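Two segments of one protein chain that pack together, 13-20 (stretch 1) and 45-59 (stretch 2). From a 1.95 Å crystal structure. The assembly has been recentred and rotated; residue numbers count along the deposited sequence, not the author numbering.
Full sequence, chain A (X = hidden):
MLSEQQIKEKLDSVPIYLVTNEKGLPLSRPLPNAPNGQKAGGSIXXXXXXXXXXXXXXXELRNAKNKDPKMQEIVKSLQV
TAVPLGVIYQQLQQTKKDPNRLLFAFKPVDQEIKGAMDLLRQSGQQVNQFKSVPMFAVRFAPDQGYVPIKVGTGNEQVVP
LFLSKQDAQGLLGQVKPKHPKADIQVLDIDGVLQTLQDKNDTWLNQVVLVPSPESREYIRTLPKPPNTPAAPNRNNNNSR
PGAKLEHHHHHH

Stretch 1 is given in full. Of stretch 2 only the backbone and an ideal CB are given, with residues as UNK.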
ATOM      1  N   SER A  13       0.499  -2.830   9.145  1.00 32.44           N
ATOM      2  CA  SER A  13       0.904  -1.458   9.501  1.00 33.27           C
ATOM      3  C   SER A  13       0.247  -0.436   8.591  1.00 31.38           C
ATOM      4  O   SER A  13       0.138   0.709   8.946  1.00 31.74           O
ATOM      5  CB  SER A  13       2.395  -1.280   9.284  1.00 33.62           C
ATOM      6  OG  SER A  13       3.122  -1.935  10.280  1.00 38.70           O
ATOM      7  N   VAL A  14      -0.058  -0.866   7.367  1.00 29.40           N
ATOM      8  CA  VAL A  14      -0.440   0.039   6.286  1.00 26.76           C
ATOM      9  C   VAL A  14      -1.952   0.024   6.164  1.00 25.78           C
ATOM     10  O   VAL A  14      -2.536  -1.029   5.876  1.00 26.36           O
ATOM     11  CB  VAL A  14       0.204  -0.411   4.974  1.00 25.47           C
ATOM     12  CG1 VAL A  14      -0.126   0.517   3.836  1.00 24.44           C
ATOM     13  CG2 VAL A  14       1.753  -0.549   5.130  1.00 25.74           C
ATOM     14  N   PRO A  15      -2.598   1.169   6.360  1.00 25.69           N
ATOM     15  CA  PRO A  15      -4.043   1.203   6.098  1.00 25.60           C
ATOM     16  C   PRO A  15      -4.358   1.389   4.603  1.00 24.81           C
ATOM     17  O   PRO A  15      -3.673   2.109   3.900  1.00 24.02           O
ATOM     18  CB  PRO A  15      -4.530   2.399   6.911  1.00 26.75           C
ATOM     19  CG  PRO A  15      -3.400   3.305   6.954  1.00 26.41           C
ATOM     20  CD  PRO A  15      -2.102   2.474   6.818  1.00 26.45           C
ATOM     21  N   ILE A  16      -5.415   0.727   4.149  1.00 23.84           N
ATOM     22  CA  ILE A  16      -5.872   0.824   2.802  1.00 24.47           C
ATOM     23  C   ILE A  16      -7.263   1.407   2.929  1.00 23.54           C
ATOM     24  O   ILE A  16      -8.014   1.024   3.826  1.00 25.78           O
ATOM     25  CB  ILE A  16      -5.938  -0.580   2.164  1.00 24.77           C
ATOM     26  CG1 ILE A  16      -4.541  -1.227   2.178  1.00 26.82           C
ATOM     27  CG2 ILE A  16      -6.559  -0.519   0.730  1.00 25.67           C
ATOM     28  CD1 ILE A  16      -3.483  -0.571   1.312  1.00 26.56           C
ATOM     29  N   TYR A  17      -7.630   2.326   2.063  1.00 23.24           N
ATOM     30  CA  TYR A  17      -8.978   2.975   2.152  1.00 22.11           C
ATOM     31  C   TYR A  17      -9.930   2.446   1.053  1.00 22.13           C
ATOM     32  O   TYR A  17      -9.617   2.503  -0.108  1.00 23.56           O
ATOM     33  CB  TYR A  17      -8.774   4.475   2.088  1.00 22.54           C
ATOM     34  CG  TYR A  17      -7.831   4.936   3.166  1.00 22.14           C
ATOM     35  CD1 TYR A  17      -8.240   4.990   4.484  1.00 24.92           C
ATOM     36  CD2 TYR A  17      -6.524   5.261   2.884  1.00 19.99           C
ATOM     37  CE1 TYR A  17      -7.385   5.389   5.487  1.00 25.11           C
ATOM     38  CE2 TYR A  17      -5.637   5.650   3.901  1.00 25.82           C
ATOM     39  CZ  TYR A  17      -6.089   5.696   5.219  1.00 25.13           C
ATOM     40  OH  TYR A  17      -5.250   6.097   6.245  1.00 25.70           O
ATOM     41  N   LEU A  18     -11.040   1.847   1.459  1.00 20.87           N
ATOM     42  CA  LEU A  18     -12.016   1.283   0.592  1.00 22.54           C
ATOM     43  C   LEU A  18     -13.216   2.203   0.569  1.00 22.65           C
ATOM     44  O   LEU A  18     -13.468   2.918   1.560  1.00 24.39           O
ATOM     45  CB  LEU A  18     -12.431  -0.082   1.094  1.00 23.55           C
ATOM     46  CG  LEU A  18     -11.349  -1.173   1.089  1.00 25.84           C
ATOM     47  CD1 LEU A  18     -12.036  -2.514   1.416  1.00 28.68           C
ATOM     48  CD2 LEU A  18     -10.539  -1.232  -0.266  1.00 26.30           C
ATOM     49  N   VAL A  19     -13.865   2.275  -0.583  1.00 21.96           N
ATOM     50  CA  VAL A  19     -15.158   2.940  -0.699  1.00 22.15           C
ATOM     51  C   VAL A  19     -16.245   1.910  -0.436  1.00 22.94           C
ATOM     52  O   VAL A  19     -16.401   0.906  -1.181  1.00 21.92           O
ATOM     53  CB  VAL A  19     -15.353   3.622  -2.056  1.00 21.87           C
ATOM     54  CG1 VAL A  19     -16.804   4.179  -2.178  1.00 21.54           C
ATOM     55  CG2 VAL A  19     -14.362   4.734  -2.251  1.00 21.00           C
ATOM     56  N   THR A  20     -17.010   2.151   0.623  1.00 22.43           N
ATOM     57  CA  THR A  20     -17.936   1.129   1.158  1.00 21.87           C
ATOM     58  C   THR A  20     -19.270   1.696   1.534  1.00 22.67           C
ATOM     59  O   THR A  20     -19.394   2.916   1.607  1.00 22.92           O
ATOM     60  CB  THR A  20     -17.375   0.415   2.386  1.00 23.03           C
ATOM     61  OG1 THR A  20     -17.477   1.242   3.543  1.00 24.72           O
ATOM     62  CG2 THR A  20     -15.911  -0.002   2.214  1.00 19.31           C
ATOM     63  N   UNK A  45     -13.077  -4.149  -6.733  1.00 28.77           N
ATOM     64  CA  UNK A  45     -13.176  -2.883  -6.005  1.00 28.72           C
ATOM     65  C   UNK A  45     -11.884  -2.088  -6.084  1.00 28.77           C
ATOM     66  O   UNK A  45     -10.759  -2.630  -6.182  1.00 28.31           O
ATOM     67  CB  UNK A  45     -13.538  -3.139  -4.541  1.00 28.72           C
ATOM     68  N   UNK A  46     -12.032  -0.774  -6.002  1.00 28.56           N
ATOM     69  CA  UNK A  46     -10.906   0.112  -6.121  1.00 29.03           C
ATOM     70  C   UNK A  46     -10.409   0.597  -4.804  1.00 29.52           C
ATOM     71  O   UNK A  46     -11.117   1.429  -4.173  1.00 33.15           O
ATOM     72  CB  UNK A  46     -11.266   1.308  -7.004  1.00 29.03           C
ATOM     73  N   UNK A  47      -9.210   0.139  -4.401  1.00 27.12           N
ATOM     74  CA  UNK A  47      -8.621   0.461  -3.108  1.00 27.13           C
ATOM     75  C   UNK A  47      -7.699   1.678  -3.281  1.00 26.41           C
ATOM     76  O   UNK A  47      -7.190   1.934  -4.383  1.00 27.75           O
ATOM     77  CB  UNK A  47      -7.856  -0.736  -2.540  1.00 27.13           C
ATOM     78  N   UNK A  48      -7.510   2.419  -2.199  1.00 24.40           N
ATOM     79  CA  UNK A  48      -6.738   3.656  -2.203  1.00 23.50           C
ATOM     80  C   UNK A  48      -5.695   3.664  -1.104  1.00 23.47           C
ATOM     81  O   UNK A  48      -5.976   3.315   0.055  1.00 23.23           O
ATOM     82  CB  UNK A  48      -7.665   4.863  -2.050  1.00 23.50           C
ATOM     83  N   UNK A  49      -4.525   4.185  -1.449  1.00 23.96           N
ATOM     84  CA  UNK A  49      -3.459   4.435  -0.488  1.00 23.88           C
ATOM     85  C   UNK A  49      -3.718   5.713   0.257  1.00 24.24           C
ATOM     86  O   UNK A  49      -3.198   5.866   1.388  1.00 22.02           O
ATOM     87  CB  UNK A  49      -2.097   4.494  -1.182  1.00 23.88           C
ATOM     88  N   UNK A  50      -4.537   6.601  -0.355  1.00 24.69           N
ATOM     89  CA  UNK A  50      -4.871   7.911   0.243  1.00 24.52           C
ATOM     90  C   UNK A  50      -6.352   8.020   0.609  1.00 24.87           C
ATOM     91  O   UNK A  50      -7.232   7.885  -0.250  1.00 23.14           O
ATOM     92  CB  UNK A  50      -4.502   9.039  -0.723  1.00 24.52           C
ATOM     93  N   UNK A  51      -6.622   8.306   1.879  1.00 24.49           N
ATOM     94  CA  UNK A  51      -7.991   8.500   2.342  1.00 24.36           C
ATOM     95  C   UNK A  51      -8.659   9.676   1.631  1.00 24.77           C
ATOM     96  O   UNK A  51      -9.819   9.587   1.226  1.00 23.69           O
ATOM     97  CB  UNK A  51      -8.010   8.722   3.856  1.00 24.36           C
ATOM     98  N   UNK A  52      -7.925  10.775   1.483  1.00 25.58           N
ATOM     99  CA  UNK A  52      -8.454  11.971   0.828  1.00 27.43           C
ATOM    100  C   UNK A  52      -8.874  11.670  -0.621  1.00 26.78           C
ATOM    101  O   UNK A  52      -9.918  12.166  -1.080  1.00 24.90           O
ATOM    102  CB  UNK A  52      -7.411  13.090   0.854  1.00 27.43           C
ATOM    103  N   UNK A  53      -8.075  10.855  -1.317  1.00 25.57           N
ATOM    104  CA  UNK A  53      -8.429  10.437  -2.683  1.00 26.54           C
ATOM    105  C   UNK A  53      -9.699   9.610  -2.709  1.00 25.07           C
ATOM    106  O   UNK A  53     -10.563   9.831  -3.580  1.00 25.68           O
ATOM    107  CB  UNK A  53      -7.285   9.637  -3.309  1.00 26.54           C
ATOM    108  N   UNK A  54      -9.836   8.672  -1.770  1.00 22.90           N
ATOM    109  CA  UNK A  54     -11.038   7.853  -1.661  1.00 21.99           C
ATOM    110  C   UNK A  54     -12.256   8.737  -1.452  1.00 22.17           C
ATOM    111  O   UNK A  54     -13.278   8.549  -2.078  1.00 21.43           O
ATOM    112  CB  UNK A  54     -10.907   6.846  -0.517  1.00 21.99           C
ATOM    113  N   UNK A  55     -12.129   9.682  -0.539  1.00 22.28           N
ATOM    114  CA  UNK A  55     -13.211  10.564  -0.253  1.00 23.04           C
ATOM    115  C   UNK A  55     -13.593  11.434  -1.464  1.00 24.01           C
ATOM    116  O   UNK A  55     -14.782  11.683  -1.680  1.00 25.06           O
ATOM    117  CB  UNK A  55     -12.843  11.442   0.944  1.00 23.04           C
ATOM    118  N   UNK A  56     -12.603  11.855  -2.239  1.00 24.18           N
ATOM    119  CA  UNK A  56     -12.830  12.713  -3.403  1.00 25.46           C
ATOM    120  C   UNK A  56     -13.661  11.941  -4.424  1.00 25.65           C
ATOM    121  O   UNK A  56     -14.565  12.489  -5.059  1.00 27.34           O
ATOM    122  CB  UNK A  56     -11.507  13.178  -4.015  1.00 25.46           C
ATOM    123  N   UNK A  57     -13.352  10.660  -4.574  1.00 25.37           N
ATOM    124  CA  UNK A  57     -14.119   9.772  -5.436  1.00 25.78           C
ATOM    125  C   UNK A  57     -15.588   9.726  -5.025  1.00 25.77           C
ATOM    126  O   UNK A  57     -16.479   9.921  -5.850  1.00 25.41           O
ATOM    127  CB  UNK A  57     -13.522   8.364  -5.408  1.00 25.78           C
ATOM    128  N   UNK A  58     -15.843   9.530  -3.730  1.00 26.06           N
ATOM    129  CA  UNK A  58     -17.204   9.581  -3.212  1.00 25.48           C
ATOM    130  C   UNK A  58     -17.852  10.958  -3.495  1.00 25.78           C
ATOM    131  O   UNK A  58     -18.999  11.032  -3.943  1.00 25.42           O
ATOM    132  CB  UNK A  58     -17.203   9.289  -1.710  1.00 25.48           C
ATOM    133  N   UNK A  59     -17.140  12.045  -3.222  1.00 26.39           N
ATOM    134  CA  UNK A  59     -17.701  13.395  -3.387  1.00 28.64           C
ATOM    135  C   UNK A  59     -18.060  13.627  -4.855  1.00 30.82           C
ATOM    136  O   UNK A  59     -19.120  14.182  -5.180  1.00 31.47           O
ATOM    137  CB  UNK A  59     -16.714  14.459  -2.904  1.00 28.64           C
TER

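Stretch 2 runs as a strand through 45-48, antiparallel in sense to strand 15-20, then turns into a helix from 51 that runs nearly parallel to that strand.

Position 45 has extended angles and its CB points toward stretch 1, but nothing there lies within 5.5 Å. A beta-branched or small polar residue would suit. It is Thr 45. Its OG1 receives a hydrogen bond from a water at 2.8 Å, and the same water accepts from Val 19 N at 2.8 Å, which joins the strands where they diverge.

Position 46 is extended, and its ideal CB has room. Many residues would fit on this side of the contact. It is Gly 46, and its O takes a bond of 2.7 Å from the O of that same water.

At position 47 the ideal CB lies 3.5 Å from Ile 16 CG2 and 3.6 Å from Leu 18 CD2. Two apolar side chains already close in, so a small apolar residue suits best. It is Ala 47, whose CB packs against both.

Position 48 pairs with Tyr 17. Its N donates to Tyr 17 O at 3.0 Å, and its O accepts from Tyr 17 N at 2.8 Å. CB points sideways, and Val 19 offers an apolar surface nearby. A long apolar or aromatic side chain could reach it. It is Tyr 48, whose CE1 lies 4.0 Å from Val 19 CG2.

At position 49 CB points away, and the angles (-80/-22) leave the strand. A long, flexible apolar side chain could turn back to Val 14 and Ile 16. It is Met 49. With all three chi angles m, it curls so that SD is 3.6 Å from Ile 16 CD1 and CE is 3.8 Å from Val 14 CG1.

Position 50 points away and precedes the helix. Ser, Thr, Asp or Asn would suit as a cap. It is Ser 50, whose OG accepts from N of position 53 at 3.0 Å.

At position 51 the ideal CB is 3.8 Å from Tyr 17 CE1, over the ring. A side chain with aliphatic carbons near the backbone suits. It is Arg 51. Its CB sits 3.6 Å from the centroid of the Tyr 17 ring in a CH-pi contact, and the end of the chain leads away.

Positions 52 and 53 meet nothing of stretch 1, so polar residues are acceptable. They are Gln 52 and Glu 53.

Position 54 points toward stretch 1, with its ideal CB 4.1 Å from Tyr 17 CB. The space is short, favouring a small residue. It is Ala 54.

Positions 55 and 56 make no contact, and helix formers of many kinds would do. They are Gln 55 and Ala 56.

Positions 57 and 58 both point toward Val 19, so larger apolar residues suit. They are Phe 57, with CD2 3.9 Å from Val 19 CG2, and Ile 58, with CG1 3.8 Å from Val 19 CG1.

Position 59 is out of reach and leaves the choice open. It is Asn 59.

Stretch 2, residues 45-59: TGAYMSRQEAQAFIN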
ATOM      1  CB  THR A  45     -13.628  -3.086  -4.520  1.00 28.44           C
ATOM      2  OG1 THR A  45     -14.042  -1.825  -3.955  1.00 27.78           O
ATOM      3  CG2 THR A  45     -12.499  -3.695  -3.648  1.00 28.52           C
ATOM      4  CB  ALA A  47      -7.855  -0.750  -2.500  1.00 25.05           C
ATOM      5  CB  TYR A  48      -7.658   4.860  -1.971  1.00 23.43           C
ATOM      6  CG  TYR A  48      -8.643   5.129  -3.093  1.00 23.05           C
ATOM      7  CD1 TYR A  48      -9.896   4.490  -3.119  1.00 23.77           C
ATOM      8  CD2 TYR A  48      -8.353   6.030  -4.100  1.00 26.83           C
ATOM      9  CE1 TYR A  48     -10.837   4.737  -4.156  1.00 28.42           C
ATOM     10  CE2 TYR A  48      -9.280   6.271  -5.140  1.00 29.54           C
ATOM     11  CZ  TYR A  48     -10.505   5.624  -5.158  1.00 30.11           C
ATOM     12  OH  TYR A  48     -11.413   5.851  -6.168  1.00 29.68           O
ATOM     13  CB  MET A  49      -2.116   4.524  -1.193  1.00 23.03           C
ATOM     14  CG  MET A  49      -1.697   3.188  -1.866  1.00 25.06           C
ATOM     15  SD  MET A  49      -1.854   1.711  -0.872  1.00 27.33           S
ATOM     16  CE  MET A  49      -0.797   2.116   0.438  1.00 23.74           C
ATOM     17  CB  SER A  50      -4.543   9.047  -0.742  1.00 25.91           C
ATOM     18  OG  SER A  50      -5.288  10.217  -0.435  1.00 24.86           O
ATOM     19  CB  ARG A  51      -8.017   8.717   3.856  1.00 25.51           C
ATOM     20  CG  ARG A  51      -9.411   8.705   4.461  1.00 28.56           C
ATOM     21  CD  ARG A  51      -9.364   8.419   5.953  1.00 37.24           C
ATOM     22  NE  ARG A  51      -9.266   9.643   6.742  1.00 44.03           N
ATOM     23  CZ  ARG A  51     -10.311  10.308   7.223  1.00 43.18           C
ATOM     24  NH1 ARG A  51     -11.541   9.868   6.995  1.00 47.22           N
ATOM     25  NH2 ARG A  51     -10.126  11.413   7.931  1.00 43.49           N
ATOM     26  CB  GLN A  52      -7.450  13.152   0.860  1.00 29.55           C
ATOM     27  CG  GLN A  52      -7.782  14.292  -0.169  1.00 35.78           C
ATOM     28  CD  GLN A  52      -7.240  15.665   0.208  1.00 42.34           C
ATOM     29  OE1 GLN A  52      -7.718  16.684  -0.294  1.00 50.06           O
ATOM     30  NE2 GLN A  52      -6.235  15.702   1.067  1.00 45.88           N
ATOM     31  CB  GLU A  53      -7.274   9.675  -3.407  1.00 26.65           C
ATOM     32  CG  GLU A  53      -6.241  10.596  -3.943  1.00 32.65           C
ATOM     33  CD  GLU A  53      -5.019   9.903  -4.583  1.00 36.88           C
ATOM     34  OE1 GLU A  53      -5.193   8.813  -5.162  1.00 33.80           O
ATOM     35  OE2 GLU A  53      -3.890  10.500  -4.515  1.00 43.00           O
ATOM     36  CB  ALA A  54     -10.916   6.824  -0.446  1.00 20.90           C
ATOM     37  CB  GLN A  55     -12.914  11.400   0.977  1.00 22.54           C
ATOM     38  CG  GLN A  55     -14.172  12.160   1.489  1.00 25.43           C
ATOM     39  CD  GLN A  55     -15.332  11.285   1.926  1.00 21.59           C
ATOM     40  OE1 GLN A  55     -16.481  11.395   1.384  1.00 23.57           O
ATOM     41  NE2 GLN A  55     -15.080  10.414   2.861  1.00 20.69           N
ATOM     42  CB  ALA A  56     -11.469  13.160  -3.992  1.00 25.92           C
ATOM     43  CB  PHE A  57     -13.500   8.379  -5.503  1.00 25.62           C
ATOM     44  CG  PHE A  57     -14.340   7.409  -6.242  1.00 28.87           C
ATOM     45  CD1 PHE A  57     -14.411   7.463  -7.622  1.00 32.47           C
ATOM     46  CD2 PHE A  57     -15.151   6.518  -5.571  1.00 34.53           C
ATOM     47  CE1 PHE A  57     -15.202   6.614  -8.309  1.00 33.07           C
ATOM     48  CE2 PHE A  57     -15.950   5.651  -6.284  1.00 36.22           C
ATOM     49  CZ  PHE A  57     -15.964   5.698  -7.650  1.00 33.86           C
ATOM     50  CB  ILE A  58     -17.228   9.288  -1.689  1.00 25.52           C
ATOM     51  CG1 ILE A  58     -16.749   7.867  -1.409  1.00 26.42           C
ATOM     52  CG2 ILE A  58     -18.636   9.545  -1.137  1.00 26.19           C
ATOM     53  CD1 ILE A  58     -16.467   7.548   0.118  1.00 21.10           C
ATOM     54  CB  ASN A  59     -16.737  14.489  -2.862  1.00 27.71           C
ATOM     55  CG  ASN A  59     -16.476  14.365  -1.355  1.00 28.13           C
ATOM     56  OD1 ASN A  59     -17.172  13.622  -0.640  1.00 27.85           O
ATOM     57  ND2 ASN A  59     -15.449  15.048  -0.873  1.00 29.32           N
TER
HETATM   58  O   HOH W   1      -2.217   4.358   3.403  1.00 26.50           O
HETATM   59  O   HOH W   2     -13.127   0.497  -2.612  1.00 24.57           O
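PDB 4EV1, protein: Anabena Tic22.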